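Local coordinates for thiazoline oxidase/subtilisin-like protease (PDB 4H6X), which probably cleaves precursor peptides and joins their ends by transamidation during patellamide maturation, using a subtilisin-like protease domain, at residues A[195-207]-A[223-233]. Residues are numbered along the deposited sequence; the frame is centred on the assembly and turned at random.
Sequences CQDNNVLIVSPTG and TLAVGAAKVDG
V203 and V226 meet on one face of a parallel strand pair, CG1 of V203 lying 3.8 Å from CG2 of V226 with the two side chains slanting across each other. V203 holds CG1 anti to its own backbone N (chi1 -175°), while V226 offers the methyl that sits beside its N, and those two branches touch. On this same face L201 reaches L224 through its CD1, 4.2 Å from the L224 CB. CB of T223 rests against CB of I202 at 3.9 Å, and past the end of strand 201-205 CG2 of T206 comes 4.0 Å from CB of A225, on the other face.

The backbones run side by side at 29°, joined by four uneven hydrogen bonds. L224 N gives an almost straight bond to I202 O (2.8 Å, N-H...O 179°), S204 N answers to L224 O, and V226 N makes a noticeably bent bond to S204 O. The last rung, T206 N to V226 O at 2.9 Å, arrives from above the carbonyl plane. At the other end a water donates to Q196 OE1 and weakly accepts from T223 N.

Strands 201-205 and 224-229 are neighbours in the parallel sheet of the subtilisin-like fold, with 170-173 and 249-253 beyond them. P205 ends its strand beside S274, H109 and D39, probably the subtilisin-type catalytic triad. Helix 273-293 packs over L201, V203 and P205, while I202 leans on strand 170-173.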
loop_
_atom_site.group_PDB
_atom_site.type_symbol
_atom_site.label_atom_id
_atom_site.label_comp_id
_atom_site.label_asym_id
_atom_site.label_seq_id
_atom_site.Cartn_x
_atom_site.Cartn_y
_atom_site.Cartn_z
ATOM N N CYS A 195 11.605 -8.435 11.479
ATOM C CA CYS A 195 10.525 -7.448 11.537
ATOM C C CYS A 195 9.557 -7.804 12.673
ATOM O O CYS A 195 9.295 -6.984 13.550
ATOM C CB CYS A 195 9.781 -7.363 10.200
ATOM S SG CYS A 195 10.751 -6.624 8.858
ATOM N N GLN A 196 9.061 -9.037 12.653
ATOM C CA GLN A 196 8.131 -9.523 13.682
ATOM C C GLN A 196 8.738 -9.417 15.082
ATOM O O GLN A 196 8.077 -8.973 16.019
ATOM C CB GLN A 196 7.693 -10.960 13.382
ATOM C CG GLN A 196 6.591 -11.480 14.313
ATOM C CD GLN A 196 6.130 -12.892 13.980
ATOM O OE1 GLN A 196 6.484 -13.451 12.937
ATOM N NE2 GLN A 196 5.331 -13.477 14.870
ATOM N N ASP A 197 10.011 -9.780 15.209
ATOM C CA ASP A 197 10.709 -9.711 16.493
ATOM C C ASP A 197 10.920 -8.286 16.976
ATOM O O ASP A 197 11.177 -8.065 18.166
ATOM C CB ASP A 197 12.064 -10.419 16.422
ATOM C CG ASP A 197 11.933 -11.920 16.349
ATOM O OD1 ASP A 197 10.916 -12.461 16.827
ATOM O OD2 ASP A 197 12.847 -12.562 15.798
ATOM N N ASN A 198 10.818 -7.319 16.063
ATOM C CA ASN A 198 11.056 -5.931 16.422
ATOM C C ASN A 198 9.857 -5.021 16.313
ATOM O O ASN A 198 10.012 -3.804 16.170
ATOM C CB ASN A 198 12.214 -5.372 15.610
ATOM C CG ASN A 198 13.546 -5.821 16.153
ATOM O OD1 ASN A 198 14.043 -5.258 17.120
ATOM N ND2 ASN A 198 14.117 -6.850 15.551
ATOM N N ASN A 199 8.665 -5.606 16.359
ATOM C CA ASN A 199 7.433 -4.817 16.413
ATOM C C ASN A 199 7.160 -4.025 15.109
ATOM O O ASN A 199 6.640 -2.922 15.139
ATOM C CB ASN A 199 7.459 -3.896 17.653
ATOM C CG ASN A 199 6.129 -3.201 17.907
ATOM O OD1 ASN A 199 5.058 -3.782 17.692
ATOM N ND2 ASN A 199 6.191 -1.951 18.354
ATOM N N VAL A 200 7.517 -4.610 13.970
ATOM C CA VAL A 200 7.319 -3.975 12.663
ATOM C C VAL A 200 6.434 -4.865 11.809
ATOM O O VAL A 200 6.744 -6.040 11.596
ATOM C CB VAL A 200 8.662 -3.711 11.934
ATOM C CG1 VAL A 200 8.423 -3.050 10.564
ATOM C CG2 VAL A 200 9.556 -2.847 12.809
ATOM N N LEU A 201 5.331 -4.294 11.327
ATOM C CA LEU A 201 4.379 -5.021 10.482
ATOM C C LEU A 201 4.832 -5.045 9.015
ATOM O O LEU A 201 5.155 -3.999 8.452
ATOM C CB LEU A 201 2.990 -4.353 10.569
ATOM C CG LEU A 201 1.829 -4.970 9.776
ATOM C CD1 LEU A 201 1.510 -6.392 10.252
ATOM C CD2 LEU A 201 0.596 -4.076 9.869
ATOM N N ILE A 202 4.803 -6.233 8.413
ATOM C CA ILE A 202 5.027 -6.435 6.995
ATOM C C ILE A 202 3.680 -6.655 6.319
ATOM O O ILE A 202 2.903 -7.519 6.744
ATOM C CB ILE A 202 5.916 -7.680 6.726
ATOM C CG1 ILE A 202 7.322 -7.500 7.303
ATOM C CG2 ILE A 202 5.959 -8.013 5.238
ATOM C CD1 ILE A 202 8.205 -6.557 6.512
ATOM N N VAL A 203 3.403 -5.861 5.281
ATOM C CA VAL A 203 2.183 -6.025 4.471
ATOM C C VAL A 203 2.574 -6.361 3.040
ATOM O O VAL A 203 3.449 -5.715 2.435
ATOM C CB VAL A 203 1.257 -4.772 4.497
ATOM C CG1 VAL A 203 -0.049 -5.045 3.751
ATOM C CG2 VAL A 203 0.933 -4.347 5.929
ATOM N N SER A 204 1.921 -7.383 2.507
ATOM C CA SER A 204 2.233 -7.881 1.198
ATOM C C SER A 204 0.948 -8.432 0.576
ATOM O O SER A 204 0.091 -8.947 1.289
ATOM C CB SER A 204 3.324 -8.954 1.322
ATOM O OG SER A 204 3.437 -9.723 0.155
ATOM N N PRO A 205 0.790 -8.281 -0.753
ATOM C CA PRO A 205 -0.358 -8.854 -1.457
ATOM C C PRO A 205 -0.177 -10.347 -1.631
ATOM O O PRO A 205 0.946 -10.823 -1.625
ATOM C CB PRO A 205 -0.309 -8.164 -2.824
ATOM C CG PRO A 205 1.125 -7.800 -3.026
ATOM C CD PRO A 205 1.666 -7.506 -1.658
ATOM N N THR A 206 -1.263 -11.089 -1.788
ATOM C CA THR A 206 -1.135 -12.526 -2.056
ATOM C C THR A 206 -0.661 -12.852 -3.481
ATOM O O THR A 206 -0.073 -13.905 -3.704
ATOM C CB THR A 206 -2.436 -13.293 -1.763
ATOM O OG1 THR A 206 -3.515 -12.686 -2.482
ATOM C CG2 THR A 206 -2.729 -13.296 -0.263
ATOM N N GLY A 207 -0.920 -11.956 -4.436
ATOM C CA GLY A 207 -0.505 -12.156 -5.832
ATOM C C GLY A 207 -1.640 -12.404 -6.818
ATOM O O GLY A 207 -2.694 -12.947 -6.461
ATOM N N THR A 223 3.299 -11.421 9.536
ATOM C CA THR A 223 3.062 -10.629 8.321
ATOM C C THR A 223 1.590 -10.651 7.930
ATOM O O THR A 223 0.862 -11.608 8.238
ATOM C CB THR A 223 3.933 -11.069 7.124
ATOM O OG1 THR A 223 3.226 -12.018 6.323
ATOM C CG2 THR A 223 5.231 -11.673 7.600
ATOM N N LEU A 224 1.152 -9.579 7.282
ATOM C CA LEU A 224 -0.233 -9.460 6.838
ATOM C C LEU A 224 -0.297 -9.648 5.337
ATOM O O LEU A 224 0.167 -8.794 4.565
ATOM C CB LEU A 224 -0.817 -8.100 7.260
ATOM C CG LEU A 224 -2.322 -7.859 7.066
ATOM C CD1 LEU A 224 -3.128 -8.815 7.935
ATOM C CD2 LEU A 224 -2.681 -6.421 7.408
ATOM N N ALA A 225 -0.851 -10.785 4.926
ATOM C CA ALA A 225 -1.125 -11.056 3.526
ATOM C C ALA A 225 -2.488 -10.453 3.134
ATOM O O ALA A 225 -3.452 -10.529 3.899
ATOM C CB ALA A 225 -1.093 -12.549 3.259
ATOM N N VAL A 226 -2.562 -9.832 1.961
ATOM C CA VAL A 226 -3.801 -9.163 1.561
ATOM C C VAL A 226 -4.301 -9.667 0.215
ATOM O O VAL A 226 -3.564 -9.678 -0.768
ATOM C CB VAL A 226 -3.670 -7.628 1.548
ATOM C CG1 VAL A 226 -5.020 -6.990 1.228
ATOM C CG2 VAL A 226 -3.143 -7.121 2.889
ATOM N N GLY A 227 -5.555 -10.109 0.193
ATOM C CA GLY A 227 -6.225 -10.507 -1.043
ATOM C C GLY A 227 -7.126 -9.372 -1.506
ATOM O O GLY A 227 -7.401 -8.439 -0.743
ATOM N N ALA A 228 -7.586 -9.464 -2.752
ATOM C CA ALA A 228 -8.431 -8.432 -3.361
ATOM C C ALA A 228 -9.904 -8.836 -3.434
ATOM O O ALA A 228 -10.246 -9.914 -3.938
ATOM C CB ALA A 228 -7.912 -8.082 -4.749
ATOM N N ALA A 229 -10.760 -7.961 -2.916
ATOM C CA ALA A 229 -12.211 -8.089 -3.034
ATOM C C ALA A 229 -12.723 -7.282 -4.221
ATOM O O ALA A 229 -12.185 -6.218 -4.553
ATOM C CB ALA A 229 -12.894 -7.614 -1.754
ATOM N N LYS A 230 -13.773 -7.795 -4.855
ATOM C CA LYS A 230 -14.502 -7.057 -5.885
ATOM C C LYS A 230 -15.225 -5.882 -5.235
ATOM O O LYS A 230 -15.323 -5.821 -4.009
ATOM C CB LYS A 230 -15.503 -7.977 -6.592
ATOM C CG LYS A 230 -14.875 -9.158 -7.320
ATOM C CD LYS A 230 -15.773 -9.679 -8.437
ATOM C CE LYS A 230 -16.709 -10.781 -7.967
ATOM N NZ LYS A 230 -17.703 -11.141 -9.018
ATOM N N VAL A 231 -15.721 -4.953 -6.049
ATOM C CA VAL A 231 -16.563 -3.845 -5.566
ATOM C C VAL A 231 -17.661 -4.281 -4.562
ATOM O O VAL A 231 -18.016 -3.517 -3.653
ATOM C CB VAL A 231 -17.197 -3.063 -6.747
ATOM C CG1 VAL A 231 -18.083 -1.931 -6.245
ATOM C CG2 VAL A 231 -16.117 -2.518 -7.673
ATOM N N ASP A 232 -18.178 -5.501 -4.708
ATOM C CA ASP A 232 -19.247 -5.982 -3.814
ATOM C C ASP A 232 -18.780 -6.824 -2.614
ATOM O O ASP A 232 -19.596 -7.493 -1.980
ATOM C CB ASP A 232 -20.345 -6.716 -4.606
ATOM C CG ASP A 232 -19.874 -8.040 -5.185
ATOM O OD1 ASP A 232 -19.173 -8.807 -4.489
ATOM O OD2 ASP A 232 -20.219 -8.323 -6.346
ATOM N N GLY A 233 -17.481 -6.812 -2.313
ATOM C CA GLY A 233 -16.965 -7.518 -1.134
ATOM C C GLY A 233 -16.509 -8.956 -1.337
ATOM O O GLY A 233 -15.781 -9.493 -0.500
HETATM O O HOH W 1 5.844 -13.630 10.027
#